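Side-chain contacts in hypothetical protein (Bacteroides caccae, PDB 4M8R), which is of unknown function but carries an N-terminal Ig-like domain followed by a WD40-like, probably beta-propeller, domain: residues I129-A132 against T137-G140; S341-L346 against I382-S387. All coordinates share one frame; numbering follows the deposited sequence.

Contact 1: residues I129-A132 against T137-G140; sequences IERA and TVTG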
loop_
_atom_site.group_PDB
_atom_site.type_symbol
_atom_site.label_atom_id
_atom_site.label_comp_id
_atom_site.label_asym_id
_atom_site.label_seq_id
_atom_site.Cartn_x
_atom_site.Cartn_y
_atom_site.Cartn_z
ATOM N N ILE A 129 6.947 -9.482 -34.845
ATOM C CA ILE A 129 6.360 -8.461 -33.983
ATOM C C ILE A 129 7.160 -7.188 -34.205
ATOM O O ILE A 129 8.382 -7.206 -34.089
ATOM C CB ILE A 129 6.477 -8.834 -32.493
ATOM C CG1 ILE A 129 5.873 -10.213 -32.223
ATOM C CG2 ILE A 129 5.810 -7.776 -31.621
ATOM C CD1 ILE A 129 4.396 -10.303 -32.518
ATOM N N GLU A 130 6.477 -6.094 -34.524
ATOM C CA GLU A 130 7.141 -4.821 -34.798
ATOM C C GLU A 130 6.714 -3.766 -33.795
ATOM O O GLU A 130 5.531 -3.659 -33.482
ATOM C CB GLU A 130 6.791 -4.330 -36.208
ATOM C CG GLU A 130 7.469 -5.100 -37.332
ATOM C CD GLU A 130 7.149 -4.554 -38.715
ATOM O OE1 GLU A 130 6.283 -3.657 -38.837
ATOM O OE2 GLU A 130 7.768 -5.034 -39.689
ATOM N N ARG A 131 7.666 -2.974 -33.307
ATOM C CA ARG A 131 7.329 -1.826 -32.472
ATOM C C ARG A 131 6.833 -0.697 -33.356
ATOM O O ARG A 131 7.605 -0.128 -34.116
ATOM C CB ARG A 131 8.528 -1.356 -31.662
ATOM C CG ARG A 131 8.197 -0.220 -30.703
ATOM C CD ARG A 131 9.373 0.079 -29.799
ATOM N NE ARG A 131 10.493 0.605 -30.571
ATOM C CZ ARG A 131 11.778 0.441 -30.264
ATOM N NH1 ARG A 131 12.143 -0.255 -29.188
ATOM N NH2 ARG A 131 12.710 0.974 -31.051
ATOM N N ALA A 132 5.545 -0.385 -33.259
ATOM C CA ALA A 132 4.914 0.600 -34.138
ATOM C C ALA A 132 4.992 2.009 -33.570
ATOM O O ALA A 132 5.063 2.979 -34.323
ATOM C CB ALA A 132 3.459 0.223 -34.387
ATOM N N THR A 137 12.637 9.905 -27.562
ATOM C CA THR A 137 13.913 9.437 -27.003
ATOM C C THR A 137 13.949 7.916 -26.855
ATOM O O THR A 137 14.591 7.397 -25.942
ATOM C CB THR A 137 14.290 10.122 -25.657
ATOM O OG1 THR A 137 13.513 9.578 -24.580
ATOM C CG2 THR A 137 14.097 11.632 -25.729
ATOM N N VAL A 138 13.272 7.206 -27.758
ATOM C CA VAL A 138 13.280 5.746 -27.737
ATOM C C VAL A 138 13.795 5.180 -29.059
ATOM O O VAL A 138 13.279 5.516 -30.131
ATOM C CB VAL A 138 11.883 5.170 -27.415
ATOM C CG1 VAL A 138 11.845 3.664 -27.654
ATOM C CG2 VAL A 138 11.504 5.484 -25.972
ATOM N N THR A 139 14.828 4.340 -28.957
ATOM C CA THR A 139 15.322 3.507 -30.063
ATOM C C THR A 139 16.209 2.377 -29.495
ATOM O O THR A 139 17.438 2.480 -29.486
ATOM C CB THR A 139 16.102 4.324 -31.131
ATOM O OG1 THR A 139 15.263 5.353 -31.677
ATOM C CG2 THR A 139 16.578 3.425 -32.279
ATOM N N GLY A 140 15.567 1.319 -29.000
ATOM C CA GLY A 140 16.265 0.120 -28.519
ATOM C C GLY A 140 16.454 -0.915 -29.620
ATOM O O GLY A 140 17.479 -0.928 -30.300
#
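Val138 lays its CG1 methyl over one face of the Arg131 guanidinium, and this apolar cover on one face is the clearest feature of a contact in which a strand residue reaches out to its own following loop. The methyl sits over the centre of the flat group, with CG1 of Val138 4.1 Å from CZ of Arg131. It is turned there by a first torsion that sets CG1 anti to the backbone N (chi1 169°), while CG2 lies beside that N. Arg131 leaves strand 128-133 extended, CG also anti to its own backbone N (chi1 -176°), and bends only at chi3 (66°), which turns the guanidinium against the loop. At its edge, close to its plane, Arg131 NH2 comes within 3.5 Å of Gly140 N. Both are donors, so the approach is one of packing and not of bonding. The same NH2 lies 3.8 Å from CA of Thr139, at a slant to the flat group. CB of Thr139 points away from the strand, and the short approach of its OG1 to Val138 O, poorly directed, is doubtful as a hydrogen bond. Replacing Arg131 with an alanine would probably leave the Val138 methyl without its flat partner and the loop backbone at Thr139 and Gly140 less firmly backed. Arg118, on strand 118-123, touches both Arg131 and Val138, while the backbone of Arg131 is hydrogen-bonded to that of Lys142. The arrangement is that of a beta-hairpin with a long connecting loop, strands 128-133 and 143-145 being antiparallel neighbours, folded back on one arm at the surface of a domain that is probably a beta-propeller.

Contact 2: residues S341-L346 against I382-S387; sequences SSFRLL and ITVLFS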
loop_
_atom_site.group_PDB
_atom_site.type_symbol
_atom_site.label_atom_id
_atom_site.label_comp_id
_atom_site.label_asym_id
_atom_site.label_seq_id
_atom_site.Cartn_x
_atom_site.Cartn_y
_atom_site.Cartn_z
ATOM N N SER A 341 -18.873 0.191 -37.494
ATOM C CA SER A 341 -18.505 -0.327 -36.181
ATOM C C SER A 341 -19.225 0.409 -35.049
ATOM O O SER A 341 -19.072 1.621 -34.899
ATOM C CB SER A 341 -16.993 -0.191 -35.995
ATOM O OG SER A 341 -16.292 -0.903 -37.001
ATOM N N SER A 342 -19.989 -0.334 -34.247
ATOM C CA SER A 342 -20.683 0.217 -33.075
ATOM C C SER A 342 -20.071 -0.298 -31.776
ATOM O O SER A 342 -19.792 -1.489 -31.643
ATOM C CB SER A 342 -22.164 -0.158 -33.106
ATOM O OG SER A 342 -22.829 0.538 -34.140
ATOM N N PHE A 343 -19.881 0.601 -30.816
ATOM C CA PHE A 343 -19.367 0.236 -29.499
ATOM C C PHE A 343 -20.493 0.340 -28.477
ATOM O O PHE A 343 -21.019 1.427 -28.232
ATOM C CB PHE A 343 -18.212 1.149 -29.104
ATOM C CG PHE A 343 -17.028 1.061 -30.026
ATOM C CD1 PHE A 343 -17.025 1.737 -31.235
ATOM C CD2 PHE A 343 -15.917 0.300 -29.685
ATOM C CE1 PHE A 343 -15.937 1.657 -32.090
ATOM C CE2 PHE A 343 -14.827 0.215 -30.533
ATOM C CZ PHE A 343 -14.837 0.896 -31.738
ATOM N N ARG A 344 -20.853 -0.799 -27.890
ATOM C CA ARG A 344 -22.008 -0.899 -27.006
ATOM C C ARG A 344 -21.632 -1.610 -25.708
ATOM O O ARG A 344 -21.084 -2.719 -25.734
ATOM C CB ARG A 344 -23.123 -1.659 -27.722
ATOM C CG ARG A 344 -23.600 -0.958 -28.992
ATOM C CD ARG A 344 -24.506 -1.826 -29.845
ATOM N NE ARG A 344 -25.831 -1.936 -29.202
ATOM C CZ ARG A 344 -26.853 -2.646 -29.666
ATOM N NH1 ARG A 344 -26.731 -3.368 -30.776
ATOM N NH2 ARG A 344 -28.003 -2.649 -28.995
ATOM N N LEU A 345 -21.913 -0.970 -24.575
ATOM C CA LEU A 345 -21.621 -1.565 -23.275
ATOM C C LEU A 345 -22.589 -2.692 -22.969
ATOM O O LEU A 345 -23.737 -2.667 -23.404
ATOM C CB LEU A 345 -21.702 -0.521 -22.157
ATOM C CG LEU A 345 -20.703 0.636 -22.184
ATOM C CD1 LEU A 345 -20.851 1.463 -20.918
ATOM C CD2 LEU A 345 -19.269 0.143 -22.319
ATOM N N LEU A 346 -22.102 -3.693 -22.242
ATOM C CA LEU A 346 -22.950 -4.736 -21.691
ATOM C C LEU A 346 -23.166 -4.410 -20.220
ATOM O O LEU A 346 -22.218 -4.427 -19.432
ATOM C CB LEU A 346 -22.296 -6.110 -21.855
ATOM C CG LEU A 346 -23.159 -7.312 -21.469
ATOM C CD1 LEU A 346 -24.400 -7.389 -22.344
ATOM C CD2 LEU A 346 -22.352 -8.595 -21.572
ATOM N N ILE A 382 -9.699 3.466 -24.852
ATOM C CA ILE A 382 -9.326 2.308 -25.646
ATOM C C ILE A 382 -8.596 2.798 -26.881
ATOM O O ILE A 382 -8.774 3.941 -27.309
ATOM C CB ILE A 382 -10.540 1.462 -26.071
ATOM C CG1 ILE A 382 -11.572 2.301 -26.832
ATOM C CG2 ILE A 382 -11.181 0.820 -24.850
ATOM C CD1 ILE A 382 -12.687 1.476 -27.444
ATOM N N THR A 383 -7.764 1.931 -27.441
ATOM C CA THR A 383 -7.048 2.236 -28.659
ATOM C C THR A 383 -7.534 1.285 -29.723
ATOM O O THR A 383 -7.591 0.077 -29.504
ATOM C CB THR A 383 -5.542 2.086 -28.457
ATOM O OG1 THR A 383 -5.126 2.979 -27.414
ATOM C CG2 THR A 383 -4.792 2.407 -29.741
ATOM N N VAL A 384 -7.883 1.840 -30.878
ATOM C CA VAL A 384 -8.592 1.102 -31.908
ATOM C C VAL A 384 -7.881 1.221 -33.248
ATOM O O VAL A 384 -7.342 2.275 -33.579
ATOM C CB VAL A 384 -10.032 1.630 -32.038
ATOM C CG1 VAL A 384 -10.763 0.949 -33.183
ATOM C CG2 VAL A 384 -10.781 1.424 -30.729
ATOM N N LEU A 385 -7.893 0.125 -34.006
ATOM C CA LEU A 385 -7.310 0.079 -35.335
ATOM C C LEU A 385 -8.417 -0.140 -36.367
ATOM O O LEU A 385 -9.095 -1.166 -36.335
ATOM C CB LEU A 385 -6.280 -1.050 -35.407
ATOM C CG LEU A 385 -5.428 -1.140 -36.676
ATOM C CD1 LEU A 385 -4.454 0.026 -36.784
ATOM C CD2 LEU A 385 -4.676 -2.457 -36.693
ATOM N N PHE A 386 -8.589 0.824 -37.277
ATOM C CA PHE A 386 -9.606 0.762 -38.339
ATOM C C PHE A 386 -8.985 0.488 -39.691
ATOM O O PHE A 386 -7.798 0.728 -39.892
ATOM C CB PHE A 386 -10.333 2.097 -38.491
ATOM C CG PHE A 386 -10.897 2.628 -37.221
ATOM C CD1 PHE A 386 -12.051 2.082 -36.683
ATOM C CD2 PHE A 386 -10.280 3.685 -36.566
ATOM C CE1 PHE A 386 -12.576 2.575 -35.501
ATOM C CE2 PHE A 386 -10.798 4.183 -35.386
ATOM C CZ PHE A 386 -11.950 3.626 -34.850
ATOM N N SER A 387 -9.810 0.026 -40.624
ATOM C CA SER A 387 -9.464 0.020 -42.043
ATOM C C SER A 387 -10.587 0.687 -42.831
ATOM O O SER A 387 -11.730 0.728 -42.370
ATOM C CB SER A 387 -9.247 -1.406 -42.543
ATOM O OG SER A 387 -10.364 -2.223 -42.253
#
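Ile382 meets Phe343 through its terminal methyl: CD1 lies 4.0 Å from CE2 and 4.1 Å from CD2 of Phe343, a slanting approach to that side of the ring. The first torsion of Ile382 places CG1 between the backbone N and the carbonyl carbon (chi1 56°), and the chain then runs out extended, carrying CD1 toward the other strand. A bound 1,2-ethanediol, probably from the crystallisation liquor, lies about 5 Å from this side chain. Thr383, next along, belongs to the other side of the strand, where its OG1 is hydrogen-bonded to both Asp397 OD1 and Trp421 NE1. With Val384 the chain returns to Phe343, its CG2 standing 4.2 Å from CZ, again obliquely to the ring. The valine also packs within its own strand: its CG1 lies 3.3 Å above the plane of the Phe386 ring, offset toward the rim. Leu385 turns from the contact to pack on Val370. Phe386 follows, and although its CB does not aim at the facing strand, the ring end swings nearer, bringing CE1 to 4.7 Å from Phe343 CZ. That is a loose approach; Trp405 meets both rings, Phe386 edge-to-face and Phe343 with planes at about 60°. Every touching residue is buried and the side-chain contact across the two segments is apolar, while Ser341 OG adds hydrogen bonds to Lys367 O and Val369 N. Strand 340-348 lies between strands 325-333 and 355-364, and Phe343 also touches Met330 and Phe361 from them. Strand 381-387 is flanked by strands 368-373 and 394-399 in the next four-stranded antiparallel sheet. Val369 of strand 368-373 touches Phe343, Val384 and Phe386, and so lies in the layer between the two sheets.

In the fold
Contact 1 and contact 2 follow one another along the chain within the same WD40-like range, with centres 25 Å apart and nearest atoms about 8 Å apart, so they do not touch. They illustrate two scales of beta packing: a strand meeting its own exposed loop, and two successive sheets meeting in the interior. A link between them runs through Trp421, on strand 419-422, which borders the sheet of contact 1 and is hydrogen-bonded to Thr383 of contact 2. That C-terminal strand pairs with strand 118-123, consistent with ring closure in a propeller. With the function unknown, no active site can be named, and the 1,2-ethanediol gives no evidence of a functional pocket.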